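Local coordinates for R.Ecl18kI (Enterobacter cloacae, PDB 2GB7), which recognises the double-stranded DNA sequence 5'-CCNGG-3' as a type II restriction endonuclease and cleaves it before the first C, at residues Lys30-Leu35 with Ser50-Ala55; Ile127-Met132 with Glu284-Phe289; Glu187-Val192 with Glu215-Ile220. The protein carries 1 engineered substitution. All coordinates share one frame; numbering follows the deposited sequence.

Contact 1: Lys30-Leu35 with Ser50-Ala55; sequences KTFCDL and SEYIIA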
loop_
_atom_site.group_PDB
_atom_site.type_symbol
_atom_site.label_atom_id
_atom_site.label_comp_id
_atom_site.label_asym_id
_atom_site.label_seq_id
_atom_site.Cartn_x
_atom_site.Cartn_y
_atom_site.Cartn_z
ATOM N N LYS F 30 13.214 -20.397 -12.510
ATOM C CA LYS F 30 13.503 -21.769 -12.068
ATOM C C LYS F 30 12.244 -22.647 -12.087
ATOM O O LYS F 30 12.267 -23.806 -12.582
ATOM C CB LYS F 30 14.123 -21.736 -10.660
ATOM C CG LYS F 30 14.594 -23.105 -10.194
ATOM C CD LYS F 30 15.116 -22.989 -8.757
ATOM C CE LYS F 30 15.512 -24.328 -8.182
ATOM N NZ LYS F 30 16.016 -24.132 -6.780
ATOM N N THR F 31 11.153 -22.079 -11.574
ATOM C CA THR F 31 9.880 -22.776 -11.429
ATOM C C THR F 31 9.285 -23.035 -12.808
ATOM O O THR F 31 8.835 -24.137 -13.096
ATOM C CB THR F 31 8.936 -21.970 -10.521
ATOM O OG1 THR F 31 9.552 -21.851 -9.236
ATOM C CG2 THR F 31 7.604 -22.676 -10.350
ATOM N N PHE F 32 9.305 -22.011 -13.654
ATOM C CA PHE F 32 8.896 -22.139 -15.069
ATOM C C PHE F 32 9.542 -23.339 -15.763
ATOM O O PHE F 32 8.858 -24.145 -16.385
ATOM C CB PHE F 32 9.253 -20.854 -15.797
ATOM C CG PHE F 32 8.735 -20.770 -17.236
ATOM C CD1 PHE F 32 7.450 -20.298 -17.483
ATOM C CD2 PHE F 32 9.576 -21.042 -18.317
ATOM C CE1 PHE F 32 6.976 -20.103 -18.823
ATOM C CE2 PHE F 32 9.113 -20.898 -19.650
ATOM C CZ PHE F 32 7.812 -20.424 -19.893
ATOM N N CYS F 33 10.853 -23.453 -15.638
ATOM C CA CYS F 33 11.585 -24.567 -16.215
ATOM C C CYS F 33 11.336 -25.897 -15.486
ATOM O O CYS F 33 11.201 -26.942 -16.150
ATOM C CB CYS F 33 13.069 -24.226 -16.267
ATOM S SG CYS F 33 13.411 -22.831 -17.353
ATOM N N ASP F 34 11.257 -25.857 -14.152
ATOM C CA ASP F 34 11.035 -27.075 -13.353
ATOM C C ASP F 34 9.712 -27.726 -13.697
ATOM O O ASP F 34 9.603 -28.946 -13.710
ATOM C CB ASP F 34 11.051 -26.792 -11.847
ATOM C CG ASP F 34 12.450 -26.610 -11.282
ATOM O OD1 ASP F 34 13.445 -26.885 -11.977
ATOM O OD2 ASP F 34 12.543 -26.186 -10.107
ATOM N N LEU F 35 8.702 -26.910 -13.981
ATOM C CA LEU F 35 7.381 -27.427 -14.325
ATOM C C LEU F 35 7.202 -27.775 -15.808
ATOM O O LEU F 35 6.115 -28.205 -16.218
ATOM C CB LEU F 35 6.304 -26.444 -13.866
ATOM C CG LEU F 35 6.181 -26.191 -12.355
ATOM C CD1 LEU F 35 5.204 -25.039 -12.116
ATOM C CD2 LEU F 35 5.750 -27.435 -11.570
ATOM N N SER F 50 -4.856 -19.146 -17.197
ATOM C CA SER F 50 -5.239 -19.137 -15.777
ATOM C C SER F 50 -4.614 -20.284 -15.019
ATOM O O SER F 50 -4.136 -20.128 -13.898
ATOM C CB SER F 50 -6.749 -19.145 -15.561
ATOM O OG SER F 50 -7.350 -17.964 -16.057
ATOM N N GLU F 51 -4.644 -21.451 -15.654
ATOM C CA GLU F 51 -4.050 -22.632 -15.058
ATOM C C GLU F 51 -2.561 -22.472 -14.847
ATOM O O GLU F 51 -2.049 -22.852 -13.795
ATOM C CB GLU F 51 -4.332 -23.852 -15.935
ATOM C CG GLU F 51 -5.812 -24.241 -15.975
ATOM C CD GLU F 51 -6.635 -23.363 -16.912
ATOM O OE1 GLU F 51 -6.061 -22.483 -17.600
ATOM O OE2 GLU F 51 -7.870 -23.565 -16.991
ATOM N N TYR F 52 -1.881 -21.928 -15.851
ATOM C CA TYR F 52 -0.458 -21.700 -15.786
ATOM C C TYR F 52 -0.134 -20.750 -14.616
ATOM O O TYR F 52 0.749 -21.025 -13.791
ATOM C CB TYR F 52 0.059 -21.184 -17.131
ATOM C CG TYR F 52 1.293 -20.354 -17.008
ATOM C CD1 TYR F 52 2.570 -20.936 -17.002
ATOM C CD2 TYR F 52 1.189 -18.974 -16.861
ATOM C CE1 TYR F 52 3.708 -20.148 -16.859
ATOM C CE2 TYR F 52 2.309 -18.191 -16.696
ATOM C CZ TYR F 52 3.551 -18.778 -16.730
ATOM O OH TYR F 52 4.660 -17.998 -16.540
ATOM N N ILE F 53 -0.880 -19.649 -14.525
ATOM C CA ILE F 53 -0.639 -18.660 -13.472
ATOM C C ILE F 53 -0.784 -19.258 -12.071
ATOM O O ILE F 53 0.092 -19.080 -11.222
ATOM C CB ILE F 53 -1.591 -17.462 -13.644
ATOM C CG1 ILE F 53 -1.183 -16.669 -14.879
ATOM C CG2 ILE F 53 -1.587 -16.569 -12.388
ATOM C CD1 ILE F 53 -2.267 -15.706 -15.393
ATOM N N ILE F 54 -1.858 -20.005 -11.842
ATOM C CA ILE F 54 -2.100 -20.611 -10.525
ATOM C C ILE F 54 -1.033 -21.655 -10.180
ATOM O O ILE F 54 -0.552 -21.682 -9.039
ATOM C CB ILE F 54 -3.529 -21.237 -10.435
ATOM C CG1 ILE F 54 -4.609 -20.156 -10.593
ATOM C CG2 ILE F 54 -3.754 -22.028 -9.099
ATOM C CD1 ILE F 54 -4.642 -19.148 -9.448
ATOM N N ALA F 55 -0.659 -22.483 -11.157
ATOM C CA ALA F 55 0.375 -23.507 -10.937
ATOM C C ALA F 55 1.705 -22.831 -10.639
ATOM O O ALA F 55 2.413 -23.244 -9.726
ATOM C CB ALA F 55 0.492 -24.445 -12.147
#
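Phe32 and Tyr52 meet edge against edge, and this ring pair is the tightly packed part of the contact between the two segments, one on helix 24-34 and the other on helix 49-77. The rim of the phenylalanine ring, its CD1 and CE1, faces the hydroxyl side of the tyrosine: CD1 of Phe32 lies 3.7 Å from OH of Tyr52, and CE1 of Phe32 is 3.8 Å from CE1 of Tyr52. The two side chains cross at about a right angle, each reaching the other near its own ring plane, so neither lends its face to the pair. On Phe32, CG stands anti to the backbone N (chi1 -173°), which swings the ring out of its own helix into the gap between the two. Leu130 of helix 102-134 touches both rings, Tyr291 makes an edge-to-face pair with Phe32, and Tyr37 and Phe45 do the same with Tyr52.

The other end is much looser and nearer to solvent. Leu35, just past the end of its helix, offers CD1 to Ala55 O at 4.1 Å, the closest approach of that pair. Asn59, which also touches Leu35, hydrogen-bonds the same carbonyl through its ND2.

Across these two segments the adhesion is apolar. The polar end of Tyr52 is nevertheless satisfied, because its hydroxyl hydrogen-bonds the backbone O of Ile127; the tyrosine thus packs on Phe32 and on helix 102-134, and its hydroxyl is bonded to that same helix.

Contact 2: Ile127-Met132 with Glu284-Phe289; sequences ILELLM and EKYSDF
On Glu129, CG lies anti to the backbone N (chi1 -178°) and the chain stays extended beyond it; on Tyr286, CG lies anti to the carbonyl carbon. The two side chains therefore run at each other from opposite directions and meet at their polar ends. Glu129 OE2 comes to 2.7 Å from Tyr286 OH, and Glu129 OE1 to 3.2 Å from the same oxygen. OE2 does not arrive in line with the phenol: it comes in beside the hydroxyl, square to the C-O bond, 3.0 Å from Tyr286 CZ, with the angle CZ-OH-OE2 near 90°. The carboxylate is turned 68° from the ring plane.

Both residues are buried. Phe25 of helix 24-34 touches Glu129 and meets the Tyr286 ring with the planes inclined to each other, while CB of Lys285 lies over the rim of one ring face. The backbone O of Tyr286 accepts from Phe289 N at 2.9 Å.

That bond closes a type I beta turn from Tyr286 to Phe289, and Phe289 is the N-cap of the next helix. The arrangement is a tight turn between consecutive helices 269-285 and 290-302, docked by one tyrosine on the long helix 102-134 of a PDDEXK-type nuclease.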
loop_
_atom_site.group_PDB
_atom_site.type_symbol
_atom_site.label_atom_id
_atom_site.label_comp_id
_atom_site.label_asym_id
_atom_site.label_seq_id
_atom_site.Cartn_x
_atom_site.Cartn_y
_atom_site.Cartn_z
ATOM N N ILE F 127 5.706 -13.893 -13.687
ATOM C CA ILE F 127 4.857 -14.982 -14.189
ATOM C C ILE F 127 4.090 -14.524 -15.446
ATOM O O ILE F 127 3.981 -15.252 -16.457
ATOM C CB ILE F 127 3.879 -15.440 -13.098
ATOM C CG1 ILE F 127 4.662 -16.187 -11.990
ATOM C CG2 ILE F 127 2.769 -16.330 -13.737
ATOM C CD1 ILE F 127 3.822 -16.418 -10.746
ATOM N N LEU F 128 3.558 -13.302 -15.427
ATOM C CA LEU F 128 2.813 -12.782 -16.605
ATOM C C LEU F 128 3.728 -12.474 -17.798
ATOM O O LEU F 128 3.352 -12.648 -18.953
ATOM C CB LEU F 128 2.022 -11.523 -16.199
ATOM C CG LEU F 128 0.913 -11.775 -15.158
ATOM C CD1 LEU F 128 0.308 -10.397 -14.709
ATOM C CD2 LEU F 128 -0.169 -12.700 -15.802
ATOM N N GLU F 129 4.955 -12.049 -17.486
ATOM C CA GLU F 129 5.957 -11.801 -18.506
ATOM C C GLU F 129 6.264 -13.093 -19.249
ATOM O O GLU F 129 6.205 -13.146 -20.493
ATOM C CB GLU F 129 7.209 -11.324 -17.794
ATOM C CG GLU F 129 8.333 -10.987 -18.674
ATOM C CD GLU F 129 9.500 -10.418 -17.893
ATOM O OE1 GLU F 129 9.326 -10.080 -16.690
ATOM O OE2 GLU F 129 10.579 -10.300 -18.507
ATOM N N LEU F 130 6.559 -14.152 -18.501
ATOM C CA LEU F 130 6.838 -15.440 -19.141
ATOM C C LEU F 130 5.633 -16.014 -19.881
ATOM O O LEU F 130 5.806 -16.678 -20.877
ATOM C CB LEU F 130 7.395 -16.446 -18.122
ATOM C CG LEU F 130 8.789 -16.060 -17.622
ATOM C CD1 LEU F 130 9.195 -16.948 -16.457
ATOM C CD2 LEU F 130 9.834 -16.191 -18.723
ATOM N N LEU F 131 4.428 -15.716 -19.403
ATOM C CA LEU F 131 3.204 -16.088 -20.118
ATOM C C LEU F 131 3.170 -15.471 -21.515
ATOM O O LEU F 131 2.906 -16.149 -22.476
ATOM C CB LEU F 131 1.971 -15.658 -19.307
ATOM C CG LEU F 131 0.604 -15.795 -19.976
ATOM C CD1 LEU F 131 0.353 -17.249 -20.324
ATOM C CD2 LEU F 131 -0.460 -15.288 -19.034
ATOM N N MET F 132 3.395 -14.158 -21.604
ATOM C CA MET F 132 3.408 -13.496 -22.918
ATOM C C MET F 132 4.529 -14.036 -23.807
ATOM O O MET F 132 4.303 -14.302 -24.991
ATOM C CB MET F 132 3.557 -11.984 -22.712
ATOM C CG MET F 132 2.459 -11.374 -21.865
ATOM S SD MET F 132 0.794 -11.708 -22.446
ATOM C CE MET F 132 0.706 -10.504 -23.755
ATOM N N GLU F 284 20.215 -8.033 -22.309
ATOM C CA GLU F 284 21.224 -7.755 -21.283
ATOM C C GLU F 284 20.680 -8.019 -19.897
ATOM O O GLU F 284 21.337 -8.669 -19.084
ATOM C CB GLU F 284 21.670 -6.301 -21.364
ATOM C CG GLU F 284 22.929 -5.951 -20.581
ATOM C CD GLU F 284 23.540 -4.664 -21.094
ATOM O OE1 GLU F 284 22.768 -3.778 -21.502
ATOM O OE2 GLU F 284 24.781 -4.534 -21.104
ATOM N N LYS F 285 19.483 -7.488 -19.642
ATOM C CA LYS F 285 18.799 -7.645 -18.361
ATOM C C LYS F 285 18.584 -9.117 -18.053
ATOM O O LYS F 285 18.731 -9.544 -16.915
ATOM C CB LYS F 285 17.456 -6.893 -18.361
ATOM C CG LYS F 285 17.510 -5.418 -17.914
ATOM C CD LYS F 285 18.617 -4.603 -18.613
ATOM C CE LYS F 285 18.399 -3.103 -18.516
ATOM N NZ LYS F 285 19.349 -2.418 -19.442
ATOM N N TYR F 286 18.269 -9.901 -19.083
ATOM C CA TYR F 286 17.939 -11.322 -18.911
ATOM C C TYR F 286 19.048 -12.253 -19.379
ATOM O O TYR F 286 18.811 -13.425 -19.702
ATOM C CB TYR F 286 16.612 -11.630 -19.631
ATOM C CG TYR F 286 15.461 -10.928 -18.965
ATOM C CD1 TYR F 286 15.114 -11.233 -17.641
ATOM C CD2 TYR F 286 14.759 -9.930 -19.616
ATOM C CE1 TYR F 286 14.072 -10.589 -17.008
ATOM C CE2 TYR F 286 13.712 -9.266 -18.978
ATOM C CZ TYR F 286 13.373 -9.614 -17.683
ATOM O OH TYR F 286 12.347 -8.970 -17.045
ATOM N N SER F 287 20.271 -11.733 -19.368
ATOM C CA SER F 287 21.447 -12.421 -19.881
ATOM C C SER F 287 21.577 -13.854 -19.376
ATOM O O SER F 287 22.088 -14.718 -20.079
ATOM C CB SER F 287 22.691 -11.638 -19.471
ATOM O OG SER F 287 23.762 -11.931 -20.336
ATOM N N ASP F 288 21.108 -14.085 -18.154
ATOM C CA ASP F 288 21.338 -15.334 -17.428
ATOM C C ASP F 288 20.266 -16.378 -17.683
ATOM O O ASP F 288 20.347 -17.488 -17.160
ATOM C CB ASP F 288 21.425 -15.046 -15.912
ATOM C CG ASP F 288 22.745 -14.416 -15.507
ATOM O OD1 ASP F 288 23.040 -13.273 -15.931
ATOM O OD2 ASP F 288 23.500 -15.063 -14.748
ATOM N N PHE F 289 19.291 -16.018 -18.524
ATOM C CA PHE F 289 18.057 -16.764 -18.676
ATOM C C PHE F 289 17.846 -17.131 -20.145
ATOM O O PHE F 289 17.215 -16.373 -20.887
ATOM C CB PHE F 289 16.912 -15.932 -18.111
ATOM C CG PHE F 289 17.106 -15.586 -16.649
ATOM C CD1 PHE F 289 16.945 -16.560 -15.682
ATOM C CD2 PHE F 289 17.501 -14.312 -16.262
ATOM C CE1 PHE F 289 17.150 -16.285 -14.329
ATOM C CE2 PHE F 289 17.711 -14.019 -14.921
ATOM C CZ PHE F 289 17.527 -15.016 -13.947
#

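Contact 3: Glu187-Val192 with Glu215-Ile220; sequences ERWQEV and EETINI. With nucleotides of chain B; nucleotides of chain A.
Trp189 presses its indole against Thr217 and Ile220 behind Glu187 and Arg188, the last two residues of an Arg-Glu-Arg sequence that matches the R-(D/E)-R recognition motif of related PDDEXK restriction enzymes. Thr217 CG2 makes a CH-pi contact, 3.5 Å from the centroid of the five-membered ring of Trp189 and almost on the ring normal. Farther along the indole, Ile220 CG2 reaches Trp189 CZ3 at 3.7 Å, the isoleucine crossing the tryptophan at about a right angle. The opposite face of the indole is backed by its own segment: CG of Gln190 lies 3.4 Å above the plane of the Trp189 ring, and the carbonyl O of Glu187 stands over the same side.

The indole takes the crowded position between backbone N and carbonyl carbon (chi1 60°), which turns it toward helix 215-223 while its two predecessors reach the DNA. Residues 188-190 form a 3-10 turn, with Gln190 N bonded to Glu187 O, so the indole and the DNA-reading residues share one compact stretch of backbone. Glu194 of the second subunit packs on Gln190 and Ile220, so this layer also borders the dimer interface.

Farther out, Glu187 and Arg188 read the two partners of one G-C pair, and Glu187 OE1 takes a weak bond from another cytosine. The N4 amino group of DC4 of chain A donates to Glu187 OE2 at 2.9 Å, nearly straight at 169°. Arg188, bent at chi3, brings its guanidinium edge to DG6 of chain B, and C2' of DC4 of chain B lies over one guanidinium face. Thr184 O receives a bond from Arg188 NH1 and helps set the group. Arg188 NH2 reaches N7 of that guanine at 3.0 Å, and Arg188 NE gives its O6 a 2.7 Å bond at 158°.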
loop_
_atom_site.group_PDB
_atom_site.type_symbol
_atom_site.label_atom_id
_atom_site.label_comp_id
_atom_site.label_asym_id
_atom_site.label_seq_id
_atom_site.Cartn_x
_atom_site.Cartn_y
_atom_site.Cartn_z
ATOM N N GLU F 187 -7.485 -0.490 -1.960
ATOM C CA GLU F 187 -7.772 0.806 -2.624
ATOM C C GLU F 187 -6.743 1.228 -3.695
ATOM O O GLU F 187 -6.903 2.256 -4.403
ATOM C CB GLU F 187 -7.887 1.894 -1.557
ATOM C CG GLU F 187 -6.595 2.624 -1.337
ATOM C CD GLU F 187 -5.499 1.813 -0.631
ATOM O OE1 GLU F 187 -5.741 0.660 -0.193
ATOM O OE2 GLU F 187 -4.361 2.350 -0.530
ATOM N N ARG F 188 -5.681 0.435 -3.793
ATOM C CA ARG F 188 -4.549 0.686 -4.691
ATOM C C ARG F 188 -4.881 0.663 -6.161
ATOM O O ARG F 188 -4.114 1.231 -6.933
ATOM C CB ARG F 188 -3.406 -0.293 -4.389
ATOM C CG ARG F 188 -2.757 0.030 -2.996
ATOM C CD ARG F 188 -1.699 -1.042 -2.584
ATOM N NE ARG F 188 -2.292 -2.304 -2.153
ATOM C CZ ARG F 188 -2.498 -3.379 -2.910
ATOM N NH1 ARG F 188 -2.189 -3.416 -4.230
ATOM N NH2 ARG F 188 -3.079 -4.420 -2.360
ATOM N N TRP F 189 -6.027 0.097 -6.529
ATOM C CA TRP F 189 -6.504 0.202 -7.915
ATOM C C TRP F 189 -6.663 1.654 -8.383
ATOM O O TRP F 189 -6.613 1.921 -9.556
ATOM C CB TRP F 189 -7.829 -0.546 -8.127
ATOM C CG TRP F 189 -8.940 -0.030 -7.267
ATOM C CD1 TRP F 189 -9.331 -0.530 -6.064
ATOM C CD2 TRP F 189 -9.783 1.112 -7.525
ATOM N NE1 TRP F 189 -10.377 0.212 -5.555
ATOM C CE2 TRP F 189 -10.675 1.223 -6.441
ATOM C CE3 TRP F 189 -9.876 2.039 -8.578
ATOM C CZ2 TRP F 189 -11.633 2.246 -6.350
ATOM C CZ3 TRP F 189 -10.835 3.054 -8.502
ATOM C CH2 TRP F 189 -11.713 3.143 -7.423
ATOM N N GLN F 190 -6.879 2.566 -7.439
ATOM C CA GLN F 190 -7.043 3.978 -7.755
ATOM C C GLN F 190 -5.809 4.536 -8.451
ATOM O O GLN F 190 -5.908 5.542 -9.173
ATOM C CB GLN F 190 -7.347 4.748 -6.464
ATOM C CG GLN F 190 -8.741 4.379 -5.871
ATOM C CD GLN F 190 -8.957 4.886 -4.434
ATOM O OE1 GLN F 190 -8.062 5.469 -3.834
ATOM N NE2 GLN F 190 -10.113 4.565 -3.855
ATOM N N GLU F 191 -4.648 3.882 -8.268
ATOM C CA GLU F 191 -3.405 4.326 -8.932
ATOM C C GLU F 191 -3.513 4.184 -10.442
ATOM O O GLU F 191 -2.846 4.904 -11.184
ATOM C CB GLU F 191 -2.222 3.505 -8.429
ATOM C CG GLU F 191 -2.018 3.686 -6.893
ATOM C CD GLU F 191 -1.004 2.719 -6.298
ATOM O OE1 GLU F 191 -0.488 1.857 -7.065
ATOM O OE2 GLU F 191 -0.749 2.803 -5.041
ATOM N N VAL F 192 -4.321 3.220 -10.881
ATOM C CA VAL F 192 -4.348 2.861 -12.305
ATOM C C VAL F 192 -5.032 3.954 -13.152
ATOM O O VAL F 192 -4.405 4.406 -14.093
ATOM C CB VAL F 192 -4.913 1.438 -12.539
ATOM C CG1 VAL F 192 -4.767 1.070 -13.989
ATOM C CG2 VAL F 192 -4.128 0.419 -11.683
ATOM N N GLU F 215 -18.477 -4.130 -7.266
ATOM C CA GLU F 215 -19.060 -3.609 -8.504
ATOM C C GLU F 215 -18.770 -2.125 -8.676
ATOM O O GLU F 215 -18.510 -1.683 -9.785
ATOM C CB GLU F 215 -20.576 -3.873 -8.595
ATOM C CG GLU F 215 -21.244 -3.400 -9.927
ATOM C CD GLU F 215 -20.682 -4.067 -11.201
ATOM O OE1 GLU F 215 -19.823 -4.967 -11.103
ATOM O OE2 GLU F 215 -21.103 -3.689 -12.324
ATOM N N GLU F 216 -18.784 -1.369 -7.579
ATOM C CA GLU F 216 -18.425 0.046 -7.653
ATOM C C GLU F 216 -17.016 0.247 -8.204
ATOM O O GLU F 216 -16.802 1.104 -9.053
ATOM C CB GLU F 216 -18.569 0.724 -6.292
ATOM C CG GLU F 216 -18.173 2.211 -6.283
ATOM N N THR F 217 -16.056 -0.515 -7.699
ATOM C CA THR F 217 -14.692 -0.475 -8.224
ATOM C C THR F 217 -14.669 -0.843 -9.727
ATOM O O THR F 217 -14.052 -0.163 -10.534
ATOM C CB THR F 217 -13.800 -1.404 -7.407
ATOM O OG1 THR F 217 -13.670 -0.862 -6.083
ATOM C CG2 THR F 217 -12.418 -1.535 -8.027
ATOM N N ILE F 218 -15.324 -1.941 -10.072
ATOM C CA ILE F 218 -15.407 -2.331 -11.485
ATOM C C ILE F 218 -15.917 -1.186 -12.341
ATOM O O ILE F 218 -15.357 -0.892 -13.428
ATOM C CB ILE F 218 -16.320 -3.579 -11.664
ATOM C CG1 ILE F 218 -15.620 -4.775 -11.068
ATOM C CG2 ILE F 218 -16.531 -3.860 -13.152
ATOM C CD1 ILE F 218 -16.545 -5.995 -10.743
ATOM N N ASN F 219 -16.982 -0.546 -11.872
ATOM C CA ASN F 219 -17.612 0.512 -12.664
ATOM C C ASN F 219 -16.747 1.762 -12.769
ATOM O O ASN F 219 -16.663 2.393 -13.821
ATOM C CB ASN F 219 -18.959 0.843 -12.061
ATOM C CG ASN F 219 -19.976 -0.262 -12.266
ATOM O OD1 ASN F 219 -19.774 -1.172 -13.073
ATOM N ND2 ASN F 219 -21.063 -0.199 -11.516
ATOM N N ILE F 220 -16.068 2.113 -11.685
ATOM C CA ILE F 220 -15.165 3.272 -11.770
ATOM C C ILE F 220 -14.008 2.961 -12.704
ATOM O O ILE F 220 -13.649 3.788 -13.541
ATOM C CB ILE F 220 -14.626 3.650 -10.376
ATOM C CG1 ILE F 220 -15.771 4.170 -9.519
ATOM C CG2 ILE F 220 -13.478 4.630 -10.498
ATOM C CD1 ILE F 220 -15.453 4.256 -8.022
ATOM P P DC B 4 1.435 -5.665 -6.212
ATOM O OP1 DC B 4 1.038 -6.895 -6.938
ATOM O OP2 DC B 4 0.752 -4.375 -6.508
ATOM O "O5'" DC B 4 1.313 -5.925 -4.645
ATOM C "C5'" DC B 4 1.994 -7.012 -4.036
ATOM C "C4'" DC B 4 1.767 -6.988 -2.543
ATOM O "O4'" DC B 4 2.392 -5.804 -1.991
ATOM C "C3'" DC B 4 0.298 -6.942 -2.117
ATOM O "O3'" DC B 4 0.099 -7.748 -0.952
ATOM C "C2'" DC B 4 0.080 -5.479 -1.772
ATOM C "C1'" DC B 4 1.443 -5.058 -1.245
ATOM N N1 DC B 4 1.734 -3.631 -1.439
ATOM C C2 DC B 4 2.254 -2.882 -0.367
ATOM O O2 DC B 4 2.543 -3.458 0.692
ATOM N N3 DC B 4 2.433 -1.552 -0.520
ATOM C C4 DC B 4 2.126 -0.964 -1.684
ATOM N N4 DC B 4 2.262 0.365 -1.766
ATOM C C5 DC B 4 1.650 -1.708 -2.804
ATOM C C6 DC B 4 1.471 -3.027 -2.637
ATOM P P DG B 6 2.476 -11.273 3.841
ATOM O OP1 DG B 6 3.505 -10.297 3.401
ATOM O OP2 DG B 6 2.790 -12.219 4.944
ATOM O "O5'" DG B 6 1.161 -10.492 4.278
ATOM C "C5'" DG B 6 0.705 -9.341 3.568
ATOM C "C4'" DG B 6 -0.539 -8.803 4.233
ATOM O "O4'" DG B 6 -0.847 -7.467 3.782
ATOM C "C3'" DG B 6 -1.806 -9.623 3.997
ATOM O "O3'" DG B 6 -2.576 -9.603 5.197
ATOM C "C2'" DG B 6 -2.529 -8.830 2.924
ATOM C "C1'" DG B 6 -2.200 -7.430 3.377
ATOM N N9 DG B 6 -2.345 -6.354 2.410
ATOM C C8 DG B 6 -2.769 -6.413 1.103
ATOM N N7 DG B 6 -2.811 -5.239 0.529
ATOM C C5 DG B 6 -2.387 -4.361 1.520
ATOM C C6 DG B 6 -2.237 -2.948 1.504
ATOM O O6 DG B 6 -2.472 -2.159 0.585
ATOM N N1 DG B 6 -1.765 -2.469 2.727
ATOM C C2 DG B 6 -1.483 -3.248 3.825
ATOM N N2 DG B 6 -1.022 -2.614 4.913
ATOM N N3 DG B 6 -1.639 -4.556 3.854
ATOM C C4 DG B 6 -2.086 -5.041 2.677
ATOM P P DC A 4 -1.715 6.855 5.549
ATOM O OP1 DC A 4 -1.306 8.060 6.312
ATOM O OP2 DC A 4 -2.012 6.968 4.090
ATOM O "O5'" DC A 4 -0.633 5.706 5.747
ATOM C "C5'" DC A 4 -0.344 5.207 7.051
ATOM C "C4'" DC A 4 0.602 4.035 6.958
ATOM O "O4'" DC A 4 -0.086 2.917 6.347
ATOM C "C3'" DC A 4 1.836 4.311 6.100
ATOM O "O3'" DC A 4 3.005 3.766 6.711
ATOM C "C2'" DC A 4 1.529 3.608 4.791
ATOM C "C1'" DC A 4 0.657 2.443 5.233
ATOM N N1 DC A 4 -0.295 2.011 4.197
ATOM C C2 DC A 4 -0.368 0.652 3.867
ATOM O O2 DC A 4 0.307 -0.161 4.514
ATOM N N3 DC A 4 -1.178 0.261 2.852
ATOM C C4 DC A 4 -1.899 1.167 2.187
ATOM N N4 DC A 4 -2.643 0.744 1.162
ATOM C C5 DC A 4 -1.880 2.549 2.537
ATOM C C6 DC A 4 -1.070 2.922 3.537
#

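From the N terminus, contact 1 comes first: a short loop of 14 residues, half of them helical, brings helix 49-77 back beside helix 24-34. Contact 2 opens only after that loop has closed. It spans 151 residues, starting on helix 102-134, taking in the whole six-stranded sheet, and ending in the turn before the C-terminal helix. Contact 3 falls within that span and closes a 22-residue excursion through helix 191-199 and strand 204-207. Contacts 1 and 2 touch each other, joining the N-terminal and C-terminal helices around helix 102-134. Contact 3 stands apart from both, its centre about 29 Å from each of theirs, on the DNA-reading side.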